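Local coordinates for ABC-type branched-chain amino acid transport systems periplasmic component-like protein (Thermomonospora curvata, PDB 4N03) that probably binds long-chain fatty acids such as palmitic acid and hands them to an ABC transporter as its substrate-binding component, at residues 33-41 against 99-107; 123-133 against 140-149. All blocks are in the same frame, centred on the assembly; numbering follows the deposited sequence.

Contact 1: 33-41 against 99-107; sequences TIKLGIATD and NVLAIPHFL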
loop_
_atom_site.group_PDB
_atom_site.type_symbol
_atom_site.label_atom_id
_atom_site.label_comp_id
_atom_site.label_asym_id
_atom_site.label_seq_id
_atom_site.Cartn_x
_atom_site.Cartn_y
_atom_site.Cartn_z
ATOM N N THR A 33 22.433 -18.640 1.374
ATOM C CA THR A 33 21.237 -18.001 0.796
ATOM C C THR A 33 20.152 -17.757 1.827
ATOM O O THR A 33 20.001 -18.525 2.748
ATOM C CB THR A 33 20.582 -18.852 -0.311
ATOM O OG1 THR A 33 20.096 -20.088 0.205
ATOM C CG2 THR A 33 21.567 -19.166 -1.384
ATOM N N ILE A 34 19.440 -16.669 1.601
ATOM C CA ILE A 34 18.213 -16.343 2.345
ATOM C C ILE A 34 17.110 -16.197 1.282
ATOM O O ILE A 34 17.166 -15.284 0.457
ATOM C CB ILE A 34 18.346 -15.032 3.104
ATOM C CG1 ILE A 34 19.430 -15.121 4.176
ATOM C CG2 ILE A 34 17.010 -14.632 3.720
ATOM C CD1 ILE A 34 19.926 -13.791 4.647
ATOM N N LYS A 35 16.143 -17.108 1.301
ATOM C CA LYS A 35 15.010 -17.076 0.390
ATOM C C LYS A 35 13.839 -16.315 0.988
ATOM O O LYS A 35 13.428 -16.583 2.135
ATOM C CB LYS A 35 14.545 -18.494 0.071
ATOM C CG LYS A 35 15.511 -19.282 -0.791
ATOM C CD LYS A 35 14.991 -20.654 -1.190
ATOM C CE LYS A 35 14.890 -21.585 0.004
ATOM N NZ LYS A 35 14.216 -22.886 -0.172
ATOM N N LEU A 36 13.325 -15.360 0.236
ATOM C CA LEU A 36 12.191 -14.556 0.613
ATOM C C LEU A 36 11.085 -14.786 -0.384
ATOM O O LEU A 36 11.341 -15.001 -1.575
ATOM C CB LEU A 36 12.572 -13.078 0.657
ATOM C CG LEU A 36 13.730 -12.742 1.589
ATOM C CD1 LEU A 36 14.041 -11.265 1.489
ATOM C CD2 LEU A 36 13.403 -13.109 3.025
ATOM N N GLY A 37 9.835 -14.723 0.050
ATOM C CA GLY A 37 8.700 -14.885 -0.829
ATOM C C GLY A 37 8.008 -13.585 -1.153
ATOM O O GLY A 37 7.859 -12.717 -0.287
ATOM N N ILE A 38 7.502 -13.492 -2.374
ATOM C CA ILE A 38 6.742 -12.383 -2.866
ATOM C C ILE A 38 5.461 -12.946 -3.457
ATOM O O ILE A 38 5.511 -13.795 -4.357
ATOM C CB ILE A 38 7.497 -11.539 -3.868
ATOM C CG1 ILE A 38 8.627 -10.798 -3.141
ATOM C CG2 ILE A 38 6.540 -10.557 -4.569
ATOM C CD1 ILE A 38 9.507 -9.969 -4.038
ATOM N N ALA A 39 4.304 -12.492 -2.963
ATOM C CA ALA A 39 2.971 -12.889 -3.484
ATOM C C ALA A 39 2.278 -11.621 -3.929
ATOM O O ALA A 39 1.856 -10.837 -3.085
ATOM C CB ALA A 39 2.182 -13.638 -2.430
ATOM N N THR A 40 2.150 -11.406 -5.232
ATOM C CA THR A 40 1.742 -10.142 -5.755
ATOM C C THR A 40 0.665 -10.324 -6.828
ATOM O O THR A 40 0.250 -11.416 -7.094
ATOM C CB THR A 40 2.996 -9.364 -6.271
ATOM O OG1 THR A 40 2.666 -8.003 -6.527
ATOM C CG2 THR A 40 3.588 -9.992 -7.543
ATOM N N ASP A 41 0.228 -9.198 -7.399
ATOM C CA ASP A 41 -0.646 -9.216 -8.556
ATOM C C ASP A 41 0.138 -8.688 -9.758
ATOM O O ASP A 41 0.458 -7.513 -9.815
ATOM C CB ASP A 41 -1.896 -8.360 -8.363
ATOM C CG ASP A 41 -2.810 -8.400 -9.540
ATOM O OD1 ASP A 41 -2.647 -9.321 -10.365
ATOM O OD2 ASP A 41 -3.690 -7.522 -9.651
ATOM N N ASN A 99 9.473 -22.911 2.751
ATOM C CA ASN A 99 10.736 -22.734 1.985
ATOM C C ASN A 99 11.222 -21.315 1.812
ATOM O O ASN A 99 12.213 -21.094 1.123
ATOM C CB ASN A 99 10.723 -23.435 0.606
ATOM C CG ASN A 99 9.594 -22.991 -0.302
ATOM O OD1 ASN A 99 9.697 -21.998 -1.026
ATOM N ND2 ASN A 99 8.516 -23.770 -0.307
ATOM N N VAL A 100 10.540 -20.350 2.436
ATOM C CA VAL A 100 10.991 -18.978 2.500
ATOM C C VAL A 100 11.036 -18.568 3.962
ATOM O O VAL A 100 10.247 -19.046 4.780
ATOM C CB VAL A 100 10.123 -17.986 1.674
ATOM C CG1 VAL A 100 10.056 -18.399 0.207
ATOM C CG2 VAL A 100 8.740 -17.819 2.224
ATOM N N LEU A 101 11.898 -17.646 4.298
ATOM C CA LEU A 101 12.001 -17.198 5.663
ATOM C C LEU A 101 10.901 -16.214 6.038
ATOM O O LEU A 101 10.389 -16.283 7.190
ATOM C CB LEU A 101 13.381 -16.535 5.882
ATOM C CG LEU A 101 13.603 -16.007 7.315
ATOM C CD1 LEU A 101 13.640 -17.084 8.358
ATOM C CD2 LEU A 101 14.924 -15.246 7.344
ATOM N N ALA A 102 10.585 -15.312 5.132
ATOM C CA ALA A 102 9.671 -14.196 5.337
ATOM C C ALA A 102 9.052 -13.866 3.983
ATOM O O ALA A 102 9.555 -14.309 2.936
ATOM C CB ALA A 102 10.429 -13.000 5.887
ATOM N N ILE A 103 7.996 -13.055 4.027
ATOM C CA ILE A 103 7.250 -12.582 2.842
ATOM C C ILE A 103 7.249 -11.069 2.882
ATOM O O ILE A 103 6.347 -10.441 3.453
ATOM C CB ILE A 103 5.846 -13.154 2.767
ATOM C CG1 ILE A 103 5.930 -14.668 2.661
ATOM C CG2 ILE A 103 5.137 -12.554 1.582
ATOM C CD1 ILE A 103 4.563 -15.342 2.663
ATOM N N PRO A 104 8.272 -10.433 2.265
ATOM C CA PRO A 104 8.359 -8.978 2.311
ATOM C C PRO A 104 7.506 -8.196 1.355
ATOM O O PRO A 104 7.515 -6.988 1.375
ATOM C CB PRO A 104 9.824 -8.713 2.026
ATOM C CG PRO A 104 10.231 -9.840 1.128
ATOM C CD PRO A 104 9.542 -11.016 1.772
ATOM N N HIS A 105 6.752 -8.899 0.510
ATOM C CA HIS A 105 5.697 -8.261 -0.275
ATOM C C HIS A 105 4.581 -9.247 -0.469
ATOM O O HIS A 105 4.754 -10.287 -1.080
ATOM C CB HIS A 105 6.219 -7.760 -1.637
ATOM C CG HIS A 105 5.131 -7.264 -2.537
ATOM N ND1 HIS A 105 4.170 -6.373 -2.128
ATOM C CD2 HIS A 105 4.845 -7.548 -3.828
ATOM C CE1 HIS A 105 3.327 -6.166 -3.122
ATOM N NE2 HIS A 105 3.718 -6.848 -4.173
ATOM N N PHE A 106 3.398 -8.923 0.074
ATOM C CA PHE A 106 2.184 -9.704 -0.121
ATOM C C PHE A 106 1.100 -8.674 -0.482
ATOM O O PHE A 106 0.647 -7.898 0.382
ATOM C CB PHE A 106 1.838 -10.434 1.158
ATOM C CG PHE A 106 1.011 -11.676 0.937
ATOM C CD1 PHE A 106 -0.033 -11.710 0.018
ATOM C CD2 PHE A 106 1.244 -12.791 1.682
ATOM C CE1 PHE A 106 -0.767 -12.870 -0.166
ATOM C CE2 PHE A 106 0.528 -13.954 1.484
ATOM C CZ PHE A 106 -0.497 -13.996 0.564
ATOM N N LEU A 107 0.725 -8.616 -1.754
ATOM C CA LEU A 107 -0.202 -7.587 -2.218
ATOM C C LEU A 107 -1.641 -7.966 -1.861
ATOM O O LEU A 107 -2.071 -9.067 -2.136
ATOM C CB LEU A 107 -0.098 -7.431 -3.733
ATOM C CG LEU A 107 -0.841 -6.225 -4.305
ATOM C CD1 LEU A 107 -0.044 -5.648 -5.469
ATOM C CD2 LEU A 107 -2.252 -6.567 -4.747
#

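Contact 2: 123-133 against 140-149; sequences KMFTIPSAWTT and YIQVTGTTYD. With PLM (palmitic acid), chain B.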
loop_
_atom_site.group_PDB
_atom_site.type_symbol
_atom_site.label_atom_id
_atom_site.label_comp_id
_atom_site.label_asym_id
_atom_site.label_seq_id
_atom_site.Cartn_x
_atom_site.Cartn_y
_atom_site.Cartn_z
ATOM N N LYS A 123 4.613 -18.052 12.195
ATOM C CA LYS A 123 5.464 -16.940 12.618
ATOM C C LYS A 123 6.121 -16.252 11.414
ATOM O O LYS A 123 7.285 -15.844 11.456
ATOM C CB LYS A 123 6.511 -17.399 13.640
ATOM C CG LYS A 123 5.890 -18.006 14.898
ATOM C CD LYS A 123 6.947 -18.427 15.899
ATOM C CE LYS A 123 6.414 -18.572 17.314
ATOM N NZ LYS A 123 5.153 -19.346 17.480
HETATM N N MSE A 124 5.351 -16.059 10.358
HETATM C CA MSE A 124 5.878 -15.563 9.074
HETATM C C MSE A 124 5.843 -14.063 9.047
HETATM O O MSE A 124 4.776 -13.471 8.926
HETATM C CB MSE A 124 4.984 -16.117 7.955
HETATM C CG MSE A 124 5.486 -15.736 6.536
HETATM SE SE MSE A 124 7.112 -16.660 6.045
HETATM C CE MSE A 124 6.175 -18.243 5.297
ATOM N N PHE A 125 7.018 -13.421 9.089
ATOM C CA PHE A 125 7.061 -11.984 8.943
ATOM C C PHE A 125 6.584 -11.602 7.583
ATOM O O PHE A 125 7.164 -12.053 6.581
ATOM C CB PHE A 125 8.502 -11.472 9.201
ATOM C CG PHE A 125 8.693 -9.991 9.082
ATOM C CD1 PHE A 125 7.696 -9.087 9.428
ATOM C CD2 PHE A 125 9.909 -9.476 8.608
ATOM C CE1 PHE A 125 7.893 -7.729 9.309
ATOM C CE2 PHE A 125 10.088 -8.110 8.542
ATOM C CZ PHE A 125 9.093 -7.234 8.852
ATOM N N THR A 126 5.534 -10.807 7.482
ATOM C CA THR A 126 4.848 -10.457 6.276
ATOM C C THR A 126 4.702 -8.961 6.203
ATOM O O THR A 126 4.189 -8.368 7.168
ATOM C CB THR A 126 3.484 -11.170 6.243
ATOM O OG1 THR A 126 3.650 -12.574 6.360
ATOM C CG2 THR A 126 2.760 -10.882 4.988
ATOM N N ILE A 127 5.087 -8.359 5.065
ATOM C CA ILE A 127 4.903 -6.961 4.838
ATOM C C ILE A 127 3.932 -6.775 3.702
ATOM O O ILE A 127 4.298 -6.897 2.501
ATOM C CB ILE A 127 6.213 -6.204 4.526
ATOM C CG1 ILE A 127 7.297 -6.500 5.538
ATOM C CG2 ILE A 127 5.949 -4.710 4.374
ATOM C CD1 ILE A 127 8.680 -5.991 5.159
ATOM N N PRO A 128 2.654 -6.548 4.013
ATOM C CA PRO A 128 1.681 -6.369 2.922
ATOM C C PRO A 128 1.820 -5.054 2.162
ATOM O O PRO A 128 2.304 -4.067 2.681
ATOM C CB PRO A 128 0.331 -6.365 3.666
ATOM C CG PRO A 128 0.604 -6.916 5.012
ATOM C CD PRO A 128 1.991 -6.503 5.322
ATOM N N SER A 129 1.405 -5.084 0.904
ATOM C CA SER A 129 0.946 -3.841 0.192
ATOM C C SER A 129 -0.585 -3.887 0.234
ATOM O O SER A 129 -1.301 -4.381 -0.630
ATOM C CB SER A 129 1.496 -3.749 -1.218
ATOM O OG SER A 129 2.894 -3.685 -1.213
ATOM N N ALA A 130 -1.086 -3.484 1.398
ATOM C CA ALA A 130 -2.428 -3.637 1.854
ATOM C C ALA A 130 -2.537 -2.894 3.186
ATOM O O ALA A 130 -1.647 -3.014 4.012
ATOM C CB ALA A 130 -2.759 -5.076 2.055
ATOM N N TRP A 131 -3.562 -2.111 3.350
ATOM C CA TRP A 131 -3.633 -1.202 4.472
ATOM C C TRP A 131 -4.943 -1.262 5.267
ATOM O O TRP A 131 -5.313 -0.331 5.936
ATOM C CB TRP A 131 -3.243 0.217 4.017
ATOM C CG TRP A 131 -1.831 0.257 3.542
ATOM C CD1 TRP A 131 -0.775 0.304 4.352
ATOM C CD2 TRP A 131 -1.305 0.078 2.200
ATOM N NE1 TRP A 131 0.401 0.222 3.649
ATOM C CE2 TRP A 131 0.088 0.040 2.310
ATOM C CE3 TRP A 131 -1.877 -0.092 0.943
ATOM C CZ2 TRP A 131 0.925 -0.109 1.198
ATOM C CZ3 TRP A 131 -1.054 -0.225 -0.143
ATOM C CH2 TRP A 131 0.326 -0.230 -0.014
ATOM N N THR A 132 -5.623 -2.396 5.184
ATOM C CA THR A 132 -6.766 -2.599 6.016
ATOM C C THR A 132 -6.379 -2.732 7.489
ATOM O O THR A 132 -5.390 -3.344 7.864
ATOM C CB THR A 132 -7.532 -3.845 5.554
ATOM O OG1 THR A 132 -8.726 -3.971 6.334
ATOM C CG2 THR A 132 -6.760 -5.136 5.692
ATOM N N THR A 133 -7.285 -2.264 8.365
ATOM C CA THR A 133 -7.168 -2.494 9.794
ATOM C C THR A 133 -7.341 -3.970 10.131
ATOM O O THR A 133 -6.919 -4.395 11.212
ATOM C CB THR A 133 -8.212 -1.677 10.552
ATOM O OG1 THR A 133 -9.512 -1.944 10.011
ATOM C CG2 THR A 133 -7.922 -0.212 10.407
ATOM N N TYR A 140 3.345 -10.615 13.563
ATOM C CA TYR A 140 4.098 -11.022 12.380
ATOM C C TYR A 140 3.776 -10.236 11.144
ATOM O O TYR A 140 4.509 -10.368 10.137
ATOM C CB TYR A 140 3.911 -12.516 12.152
ATOM C CG TYR A 140 4.422 -13.283 13.300
ATOM C CD1 TYR A 140 5.770 -13.455 13.468
ATOM C CD2 TYR A 140 3.579 -13.764 14.290
ATOM C CE1 TYR A 140 6.295 -14.117 14.539
ATOM C CE2 TYR A 140 4.137 -14.416 15.423
ATOM C CZ TYR A 140 5.510 -14.546 15.509
ATOM O OH TYR A 140 6.130 -15.208 16.556
ATOM N N ILE A 141 2.745 -9.400 11.152
ATOM C CA ILE A 141 2.355 -8.622 9.981
ATOM C C ILE A 141 2.654 -7.177 10.227
ATOM O O ILE A 141 2.159 -6.617 11.209
ATOM C CB ILE A 141 0.883 -8.820 9.617
ATOM C CG1 ILE A 141 0.587 -10.300 9.373
ATOM C CG2 ILE A 141 0.554 -7.955 8.412
ATOM C CD1 ILE A 141 -0.885 -10.605 9.148
ATOM N N GLN A 142 3.510 -6.561 9.412
ATOM C CA GLN A 142 3.711 -5.118 9.507
ATOM C C GLN A 142 2.872 -4.394 8.508
ATOM O O GLN A 142 3.193 -4.392 7.308
ATOM C CB GLN A 142 5.173 -4.763 9.266
ATOM C CG GLN A 142 5.424 -3.259 9.324
ATOM C CD GLN A 142 5.109 -2.755 10.738
ATOM O OE1 GLN A 142 5.724 -3.207 11.696
ATOM N NE2 GLN A 142 4.194 -1.821 10.855
ATOM N N VAL A 143 1.829 -3.727 8.982
ATOM C CA VAL A 143 1.074 -2.827 8.130
ATOM C C VAL A 143 1.847 -1.533 8.087
ATOM O O VAL A 143 2.122 -0.918 9.094
ATOM C CB VAL A 143 -0.343 -2.595 8.668
ATOM C CG1 VAL A 143 -1.070 -1.659 7.709
ATOM C CG2 VAL A 143 -1.098 -3.918 8.819
ATOM N N THR A 144 2.315 -1.171 6.892
ATOM C CA THR A 144 3.122 0.042 6.764
ATOM C C THR A 144 2.239 1.279 6.695
ATOM O O THR A 144 1.034 1.156 6.491
ATOM C CB THR A 144 3.997 -0.041 5.518
ATOM O OG1 THR A 144 3.158 -0.221 4.385
ATOM C CG2 THR A 144 5.001 -1.206 5.613
ATOM N N GLY A 145 2.785 2.450 6.894
ATOM C CA GLY A 145 2.047 3.673 6.677
ATOM C C GLY A 145 0.813 3.774 7.570
ATOM O O GLY A 145 0.827 3.333 8.735
ATOM N N THR A 146 -0.197 4.423 7.022
ATOM C CA THR A 146 -1.518 4.554 7.620
ATOM C C THR A 146 -2.396 3.380 7.208
ATOM O O THR A 146 -2.102 2.651 6.236
ATOM C CB THR A 146 -2.183 5.828 7.070
ATOM O OG1 THR A 146 -2.106 5.706 5.643
ATOM C CG2 THR A 146 -1.499 7.092 7.513
ATOM N N THR A 147 -3.503 3.199 7.914
ATOM C CA THR A 147 -4.579 2.353 7.455
ATOM C C THR A 147 -5.586 3.139 6.639
ATOM O O THR A 147 -5.647 4.364 6.694
ATOM C CB THR A 147 -5.223 1.639 8.647
ATOM O OG1 THR A 147 -5.537 2.565 9.683
ATOM C CG2 THR A 147 -4.296 0.586 9.165
ATOM N N TYR A 148 -6.410 2.416 5.885
ATOM C CA TYR A 148 -7.282 3.050 4.915
ATOM C C TYR A 148 -8.266 4.024 5.498
ATOM O O TYR A 148 -8.642 5.024 4.922
ATOM C CB TYR A 148 -8.054 2.011 4.140
ATOM C CG TYR A 148 -7.250 1.221 3.160
ATOM C CD1 TYR A 148 -6.420 1.830 2.193
ATOM C CD2 TYR A 148 -7.273 -0.144 3.182
ATOM C CE1 TYR A 148 -5.702 1.074 1.281
ATOM C CE2 TYR A 148 -6.561 -0.890 2.256
ATOM C CZ TYR A 148 -5.772 -0.272 1.293
ATOM O OH TYR A 148 -5.035 -0.960 0.347
ATOM N N ASP A 149 -8.818 3.665 6.674
ATOM C CA ASP A 149 -9.744 4.506 7.418
ATOM C C ASP A 149 -9.131 5.844 7.784
ATOM O O ASP A 149 -9.716 6.875 7.542
ATOM C CB ASP A 149 -10.368 3.793 8.608
ATOM C CG ASP A 149 -9.423 3.077 9.544
ATOM O OD1 ASP A 149 -8.185 3.114 9.343
ATOM O OD2 ASP A 149 -9.965 2.438 10.487
HETATM C C1 PLM B . -5.992 -3.765 -1.159
HETATM O O1 PLM B . -5.681 -3.365 -0.006
HETATM O O2 PLM B . -6.491 -4.883 -1.412
HETATM C C2 PLM B . -5.581 -2.918 -2.341
HETATM C C3 PLM B . -4.052 -3.233 -2.641
HETATM C C4 PLM B . -3.441 -2.298 -3.659
HETATM C C5 PLM B . -2.028 -2.639 -3.982
HETATM C C6 PLM B . -1.245 -1.707 -4.932
HETATM C C7 PLM B . -0.497 -0.646 -4.135
HETATM C C8 PLM B . 0.153 0.444 -4.942
HETATM C C9 PLM B . 1.143 1.311 -4.188
HETATM C CA PLM B . 0.540 2.568 -3.518
HETATM C CB PLM B . 1.627 3.167 -2.538
HETATM C CC PLM B . 1.048 3.372 -1.108
HETATM C CD PLM B . 2.091 3.423 -0.011
HETATM C CE PLM B . 1.585 3.586 1.416
HETATM C CF PLM B . 2.593 3.003 2.418
HETATM C CG PLM B . 3.703 3.955 2.828
HETATM O O HOH W 1 1.076 -2.788 4.877
HETATM O O HOH W 2 3.966 -1.802 2.308
HETATM O O HOH W 3 -11.004 0.155 9.187
#

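Contact 1: 33-41 against 99-107
Thr40 OG1 and His105 NE2 share a hydrogen bond of 2.8 Å at the buried end of the contact. With OG1 anti to the backbone N of Thr40 (chi1 -167°), the hydroxyl meets the imidazole at its rim, near the ring plane. Ile38 CG2 comes to the same rim, 3.5 Å from His105 CD2, so the ring is held by a polar and an apolar neighbour, with Ile53 and Gln57 of helix 47-66 also touching it. On the other face of the sheet, Ala39 CB sits over the centre of the Phe106 ring, 3.8 Å from its centroid, a CH-pi contact; Met111, Val112 and Val115 of helix 109-122 pack on the same phenyl group. Ala39 is gripped through its backbone as well, its N donating to His105 O and its O accepting from Leu107 N. This is a parallel strand pair of the four-stranded sheet in one lobe of a periplasmic binding protein, with helices on its two faces. Further back the pairing is interrupted: the chain turns a corner at Pro104, whose CD lies 3.2 Å from Gly37 O, and resumes with Gly37 N bonded to Ala102 O. Packing is close here too, since a beta carbon on Gly37 would fall 3.3 Å from Val100 CG2. Beyond the bond from Leu101 N to Lys35 O, the contact loosens. Lys35 and Asn99 are partly exposed and each is modelled in two conformers; in one of them the Asn99 amide nitrogen turns back to Glu95 O.

Contact 2: 123-133 against 140-149
Trp131 NE1 donates to Thr144 OG1 at 2.9 Å, the hydroxyl lying in the indole plane. Backbone bonds flank this one: Thr126 N to Tyr140 O and Gln142 N to Thr126 O make a single bridge, and Tyr148 N reaches Trp131 O at the start of helix 148-161. A water links the two segments, donating to Pro128 O and Ala130 O and accepting from Thr144 N. Among the aromatic contacts, Trp131 CB stands 3.7 Å from the centroid of the Tyr148 ring, over its face. The indole, swung beside the backbone N (chi1 -63°), turns an edge to that phenol face in an offset edge-to-face pair, planes at 85°. At the far end Lys123 CA lies 3.5 Å from the Tyr140 centroid, and the lysine methylenes run alongside the ring toward its hydroxyl. Among apolar contacts, Pro128 CG meets Ile141 CG2 at 3.6 Å and Val143 CG1 approaches Trp131 CD1. Palmitic acid touches both segments: Tyr148 OH donates a short 2.5 Å bond to its O1, Tyr84 and Ser109 also bonding the acid, and CE stands 3.6 Å above one indole face, toward the rim. An alanine in place of Trp131 would probably leave Thr144 OG1 without its N-H donor and the acyl tail without its flat wall. Tyr148 and Trp131 thus line the palmitic acid site, consistent with the interlobe ligand cleft of a periplasmic binding protein.

The two contacts follow one another along the chain, both segments of contact 1 preceding those of contact 2, with helix 109-122 between them, and their centres are 14 Å apart. Strands 103-107 and 126-129 are neighbours in one parallel sheet, ordered 74-81, 33-40, 103-107, 126-129, so contact 1 lies inside the sheet and contact 2 at its outer strand. They meet directly: Ile103 N lies 2.9 Å from Phe125 O and Ile103 O 2.9 Å from Ile127 N, both probable hydrogen bonds. Both also reach the palmitic acid, contact 1 through Leu107 and contact 2 through Trp131 and Tyr148, consistent with a ligand cleft at the strands' C-terminal ends.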